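PDB 5DYN: putative peptidase from Bacteroides fragilis, which is probably a clostripain-family cysteine protease that activates the secreted B. fragilis toxin by proteolytic cleavage. Local coordinates for residues W105-L119 with K183-Y195. Sequence-based numbering, arbitrary orientation.
Sequences WTGGVSVGVAKMSEL and KVMVYWKSTPRNY. With NA (sodium ion), chain F; NA (sodium ion), chain H.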
loop_
_atom_site.group_PDB
_atom_site.type_symbol
_atom_site.label_atom_id
_atom_site.label_comp_id
_atom_site.label_asym_id
_atom_site.label_seq_id
_atom_site.Cartn_x
_atom_site.Cartn_y
_atom_site.Cartn_z
ATOM N N TRP B 105 19.592 -7.177 -0.551
ATOM C CA TRP B 105 18.396 -7.651 -1.235
ATOM C C TRP B 105 18.601 -7.767 -2.741
ATOM O O TRP B 105 18.654 -6.763 -3.448
ATOM C CB TRP B 105 17.215 -6.730 -0.947
ATOM C CG TRP B 105 15.903 -7.391 -1.198
ATOM C CD1 TRP B 105 15.250 -7.491 -2.391
ATOM C CD2 TRP B 105 15.081 -8.058 -0.232
ATOM N NE1 TRP B 105 14.070 -8.177 -2.228
ATOM C CE2 TRP B 105 13.943 -8.535 -0.911
ATOM C CE3 TRP B 105 15.197 -8.294 1.142
ATOM C CZ2 TRP B 105 12.926 -9.235 -0.265
ATOM C CZ3 TRP B 105 14.188 -8.988 1.783
ATOM C CH2 TRP B 105 13.066 -9.451 1.080
ATOM N N THR B 106 18.699 -9.002 -3.224
ATOM C CA THR B 106 18.875 -9.262 -4.648
ATOM C C THR B 106 17.615 -9.858 -5.271
ATOM O O THR B 106 17.618 -10.269 -6.433
ATOM C CB THR B 106 20.049 -10.217 -4.892
ATOM O OG1 THR B 106 19.796 -11.457 -4.222
ATOM C CG2 THR B 106 21.339 -9.615 -4.364
ATOM N N GLY B 107 16.538 -9.899 -4.491
ATOM C CA GLY B 107 15.305 -10.531 -4.919
ATOM C C GLY B 107 14.405 -9.626 -5.736
ATOM O O GLY B 107 13.364 -10.057 -6.232
ATOM N N GLY B 108 14.801 -8.368 -5.878
ATOM C CA GLY B 108 14.026 -7.424 -6.660
ATOM C C GLY B 108 12.784 -6.936 -5.942
ATOM O O GLY B 108 12.671 -7.064 -4.720
ATOM N N VAL B 109 11.845 -6.391 -6.710
ATOM C CA VAL B 109 10.660 -5.750 -6.153
ATOM C C VAL B 109 9.641 -5.442 -7.254
ATOM O O VAL B 109 9.955 -5.520 -8.443
ATOM C CB VAL B 109 11.033 -4.441 -5.411
ATOM C CG1 VAL B 109 11.208 -3.294 -6.401
ATOM C CG2 VAL B 109 9.993 -4.090 -4.355
ATOM N N SER B 110 8.421 -5.101 -6.850
ATOM C CA SER B 110 7.405 -4.614 -7.774
ATOM C C SER B 110 6.612 -3.483 -7.120
ATOM O O SER B 110 6.124 -3.623 -6.001
ATOM C CB SER B 110 6.472 -5.746 -8.203
ATOM O OG SER B 110 5.681 -6.200 -7.121
ATOM N N VAL B 111 6.496 -2.359 -7.820
ATOM C CA VAL B 111 5.799 -1.190 -7.293
ATOM C C VAL B 111 4.774 -0.662 -8.294
ATOM O O VAL B 111 5.055 -0.555 -9.489
ATOM C CB VAL B 111 6.785 -0.051 -6.937
ATOM C CG1 VAL B 111 6.042 1.142 -6.348
ATOM C CG2 VAL B 111 7.847 -0.545 -5.971
ATOM N N GLY B 112 3.583 -0.335 -7.800
ATOM C CA GLY B 112 2.555 0.251 -8.636
ATOM C C GLY B 112 1.999 1.536 -8.051
ATOM O O GLY B 112 1.994 1.722 -6.835
ATOM N N VAL B 113 1.539 2.433 -8.915
ATOM C CA VAL B 113 0.849 3.634 -8.458
ATOM C C VAL B 113 -0.531 3.724 -9.096
ATOM O O VAL B 113 -0.671 3.645 -10.316
ATOM C CB VAL B 113 1.638 4.913 -8.779
ATOM C CG1 VAL B 113 0.924 6.125 -8.208
ATOM C CG2 VAL B 113 3.035 4.824 -8.217
ATOM N N ALA B 114 -1.552 3.892 -8.261
ATOM C CA ALA B 114 -2.926 3.937 -8.738
ATOM C C ALA B 114 -3.523 5.329 -8.578
ATOM O O ALA B 114 -3.389 5.952 -7.528
ATOM C CB ALA B 114 -3.774 2.907 -7.998
ATOM N N LYS B 115 -4.185 5.809 -9.628
ATOM C CA LYS B 115 -4.886 7.088 -9.573
ATOM C C LYS B 115 -6.246 6.904 -8.900
ATOM O O LYS B 115 -7.150 6.287 -9.463
ATOM C CB LYS B 115 -5.047 7.671 -10.980
ATOM C CG LYS B 115 -5.530 9.114 -11.012
ATOM C CD LYS B 115 -5.428 9.706 -12.413
ATOM C CE LYS B 115 -5.750 11.195 -12.407
ATOM N NZ LYS B 115 -5.479 11.841 -13.724
ATOM N N MET B 116 -6.378 7.438 -7.691
ATOM C CA MET B 116 -7.568 7.228 -6.868
ATOM C C MET B 116 -8.852 7.769 -7.491
ATOM O O MET B 116 -9.925 7.195 -7.312
ATOM C CB MET B 116 -7.373 7.871 -5.494
ATOM C CG MET B 116 -6.246 7.278 -4.672
ATOM S SD MET B 116 -6.680 5.689 -3.953
ATOM C CE MET B 116 -5.880 5.828 -2.358
ATOM N N SER B 117 -8.743 8.879 -8.214
ATOM C CA SER B 117 -9.921 9.557 -8.749
ATOM C C SER B 117 -10.624 8.726 -9.816
ATOM O O SER B 117 -11.787 8.970 -10.132
ATOM C CB SER B 117 -9.537 10.923 -9.324
ATOM O OG SER B 117 -8.592 10.791 -10.372
ATOM N N GLU B 118 -9.917 7.739 -10.360
ATOM C CA GLU B 118 -10.463 6.891 -11.416
ATOM C C GLU B 118 -11.089 5.604 -10.878
ATOM O O GLU B 118 -11.594 4.785 -11.647
ATOM C CB GLU B 118 -9.372 6.549 -12.432
ATOM C CG GLU B 118 -8.859 7.743 -13.234
ATOM C CD GLU B 118 -9.811 8.168 -14.343
ATOM O OE1 GLU B 118 -10.942 7.637 -14.410
ATOM O OE2 GLU B 118 -9.424 9.032 -15.160
ATOM N N LEU B 119 -11.063 5.433 -9.560
ATOM C CA LEU B 119 -11.556 4.205 -8.938
ATOM C C LEU B 119 -13.073 4.048 -9.050
ATOM O O LEU B 119 -13.583 2.928 -9.139
ATOM C CB LEU B 119 -11.132 4.150 -7.469
ATOM C CG LEU B 119 -9.913 3.274 -7.180
ATOM C CD1 LEU B 119 -10.243 1.808 -7.436
ATOM C CD2 LEU B 119 -8.725 3.711 -8.024
ATOM N N LYS B 183 -6.702 3.991 -17.053
ATOM C CA LYS B 183 -6.660 5.299 -16.411
ATOM C C LYS B 183 -6.315 5.207 -14.921
ATOM O O LYS B 183 -6.186 6.228 -14.245
ATOM C CB LYS B 183 -8.004 6.008 -16.588
ATOM C CG LYS B 183 -8.360 6.323 -18.031
ATOM C CD LYS B 183 -9.857 6.534 -18.181
ATOM C CE LYS B 183 -10.168 7.564 -19.254
ATOM N NZ LYS B 183 -11.568 8.060 -19.142
ATOM N N VAL B 184 -6.166 3.989 -14.411
ATOM C CA VAL B 184 -5.951 3.791 -12.982
ATOM C C VAL B 184 -4.476 3.604 -12.647
ATOM O O VAL B 184 -3.908 4.373 -11.867
ATOM C CB VAL B 184 -6.743 2.580 -12.457
ATOM C CG1 VAL B 184 -6.468 2.369 -10.972
ATOM C CG2 VAL B 184 -8.229 2.777 -12.699
ATOM N N MET B 185 -3.856 2.582 -13.228
ATOM C CA MET B 185 -2.444 2.319 -12.969
ATOM C C MET B 185 -1.558 3.229 -13.812
ATOM O O MET B 185 -1.402 3.025 -15.015
ATOM C CB MET B 185 -2.110 0.852 -13.233
ATOM C CG MET B 185 -2.913 -0.108 -12.379
ATOM S SD MET B 185 -2.880 0.353 -10.633
ATOM C CE MET B 185 -1.154 0.075 -10.237
ATOM N N VAL B 186 -0.983 4.237 -13.167
ATOM C CA VAL B 186 -0.123 5.191 -13.851
ATOM C C VAL B 186 1.341 4.760 -13.787
ATOM O O VAL B 186 2.186 5.286 -14.510
ATOM C CB VAL B 186 -0.274 6.599 -13.255
ATOM C CG1 VAL B 186 -1.689 7.110 -13.474
ATOM C CG2 VAL B 186 0.071 6.588 -11.774
ATOM N N TYR B 187 1.635 3.802 -12.915
ATOM C CA TYR B 187 2.980 3.253 -12.802
ATOM C C TYR B 187 2.922 1.786 -12.407
ATOM O O TYR B 187 2.167 1.406 -11.514
ATOM C CB TYR B 187 3.809 4.039 -11.780
ATOM C CG TYR B 187 5.251 3.579 -11.663
ATOM C CD1 TYR B 187 5.598 2.498 -10.855
ATOM C CD2 TYR B 187 6.267 4.230 -12.353
ATOM C CE1 TYR B 187 6.911 2.075 -10.748
ATOM C CE2 TYR B 187 7.587 3.816 -12.248
ATOM C CZ TYR B 187 7.902 2.738 -11.442
ATOM O OH TYR B 187 9.208 2.318 -11.331
ATOM N N TRP B 188 3.728 0.969 -13.074
ATOM C CA TRP B 188 3.865 -0.436 -12.718
ATOM C C TRP B 188 5.162 -0.994 -13.277
ATOM O O TRP B 188 5.303 -1.188 -14.485
ATOM C CB TRP B 188 2.671 -1.250 -13.220
ATOM C CG TRP B 188 2.828 -2.737 -13.062
ATOM C CD1 TRP B 188 2.749 -3.677 -14.049
ATOM C CD2 TRP B 188 3.092 -3.455 -11.848
ATOM N NE1 TRP B 188 2.943 -4.932 -13.526
ATOM C CE2 TRP B 188 3.155 -4.824 -12.178
ATOM C CE3 TRP B 188 3.279 -3.073 -10.514
ATOM C CZ2 TRP B 188 3.398 -5.812 -11.225
ATOM C CZ3 TRP B 188 3.520 -4.057 -9.569
ATOM C CH2 TRP B 188 3.573 -5.410 -9.931
ATOM N N LYS B 189 6.116 -1.231 -12.386
ATOM C CA LYS B 189 7.399 -1.800 -12.767
ATOM C C LYS B 189 7.749 -2.949 -11.838
ATOM O O LYS B 189 7.475 -2.898 -10.635
ATOM C CB LYS B 189 8.498 -0.736 -12.738
ATOM C CG LYS B 189 8.359 0.327 -13.809
ATOM C CD LYS B 189 8.777 -0.209 -15.164
ATOM C CE LYS B 189 10.265 -0.522 -15.189
ATOM N NZ LYS B 189 10.729 -0.931 -16.543
ATOM N N SER B 190 8.344 -3.991 -12.403
ATOM C CA SER B 190 8.742 -5.148 -11.621
ATOM C C SER B 190 9.962 -5.827 -12.211
ATOM O O SER B 190 10.121 -5.896 -13.428
ATOM C CB SER B 190 7.597 -6.155 -11.525
ATOM O OG SER B 190 7.997 -7.299 -10.786
ATOM N N THR B 191 10.824 -6.327 -11.336
ATOM C CA THR B 191 11.887 -7.220 -11.751
ATOM C C THR B 191 11.242 -8.490 -12.302
ATOM O O THR B 191 10.086 -8.776 -11.988
ATOM C CB THR B 191 12.835 -7.545 -10.580
ATOM O OG1 THR B 191 12.076 -8.025 -9.464
ATOM C CG2 THR B 191 13.602 -6.300 -10.166
ATOM N N PRO B 192 11.971 -9.242 -13.149
ATOM C CA PRO B 192 11.427 -10.495 -13.689
ATOM C C PRO B 192 10.833 -11.394 -12.605
ATOM O O PRO B 192 9.818 -12.052 -12.830
ATOM C CB PRO B 192 12.646 -11.150 -14.339
ATOM C CG PRO B 192 13.493 -9.999 -14.759
ATOM C CD PRO B 192 13.299 -8.932 -13.713
ATOM N N ARG B 193 11.463 -11.410 -11.435
ATOM C CA ARG B 193 10.939 -12.160 -10.305
ATOM C C ARG B 193 10.990 -11.326 -9.024
ATOM O O ARG B 193 11.726 -10.344 -8.936
ATOM C CB ARG B 193 11.711 -13.471 -10.126
ATOM C CG ARG B 193 11.613 -14.407 -11.328
ATOM C CD ARG B 193 11.803 -15.868 -10.944
ATOM N NE ARG B 193 13.110 -16.114 -10.348
ATOM C CZ ARG B 193 13.433 -17.231 -9.703
ATOM N NH1 ARG B 193 12.541 -18.205 -9.570
ATOM N NH2 ARG B 193 14.646 -17.373 -9.189
ATOM N N ASN B 194 10.173 -11.713 -8.047
ATOM C CA ASN B 194 10.186 -11.112 -6.717
ATOM C C ASN B 194 10.492 -12.175 -5.672
ATOM O O ASN B 194 10.475 -13.371 -5.970
ATOM C CB ASN B 194 8.844 -10.444 -6.392
ATOM C CG ASN B 194 8.634 -9.133 -7.130
ATOM O OD1 ASN B 194 9.340 -8.818 -8.087
ATOM N ND2 ASN B 194 7.650 -8.364 -6.685
ATOM N N TYR B 195 10.758 -11.746 -4.445
ATOM C CA TYR B 195 10.994 -12.695 -3.368
ATOM C C TYR B 195 9.780 -12.837 -2.456
ATOM O O TYR B 195 9.202 -11.848 -2.008
ATOM C CB TYR B 195 12.209 -12.288 -2.537
ATOM C CG TYR B 195 12.386 -13.130 -1.294
ATOM C CD1 TYR B 195 12.949 -14.398 -1.367
ATOM C CD2 TYR B 195 11.982 -12.663 -0.048
ATOM C CE1 TYR B 195 13.110 -15.174 -0.235
ATOM C CE2 TYR B 195 12.140 -13.432 1.089
ATOM C CZ TYR B 195 12.706 -14.687 0.990
ATOM O OH TYR B 195 12.867 -15.459 2.117
HETATM NA NA NA F . 17.298 -6.901 -5.499
HETATM NA NA NA H . -11.239 4.798 -15.062
HETATM O O HOH W 1 11.115 -8.990 -3.719
HETATM O O HOH W 2 -6.203 9.054 -15.572
#
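Val113 fills the angle between Val186 and Tyr187, a place that suits a beta-branched residue: valine favours the extended strand and offers one methyl to each partner. Its CG1 lies 3.7 Å from Val186 CG2, while CG2, beside the backbone N because CG1 is anti to it (chi1 -176°), packs on the CB of Tyr187. The register slips by one residue here, a classic beta bulge, and the carbonyl O of Val113 accepts from Val186 N at 2.9 Å and, weakly, from Tyr187 N. On the other face the small Ala114 lets Met185 fold back, with SD 3.8 Å from Ala114 CB, and leaves room for CG1 of Val184. Gly112, lacking a side chain, admits the methyl CE of Met185 and the indole of Trp188, whose edge meets the Gly112 N in plane and whose CH2 reaches Ser110 CB at 3.4 Å. Beyond the bulge Val111 and Lys189 exchange two backbone bonds. Thr191 N donates to Val109 O, and its OG1, set between its own backbone N and carbonyl carbon (chi1 53°), takes a bent bond from Val109 N at 3.2 Å; Gly108 has no side chain to collide with it. At the far polar end a water joins Lys183 O to Glu118 OE2; OE1 binds a sodium ion that Ala180 O also binds, and accepts from Asn121 ND2. Strand 110-115 sits between 50-53 and 185-196 in a five-stranded mixed sheet, consistent with the caspase-like alpha/beta core of clan CD peptidases, with helix 78-92 covering Val111, Val113 and Tyr187 and strand 200-203 lying beyond 185-196.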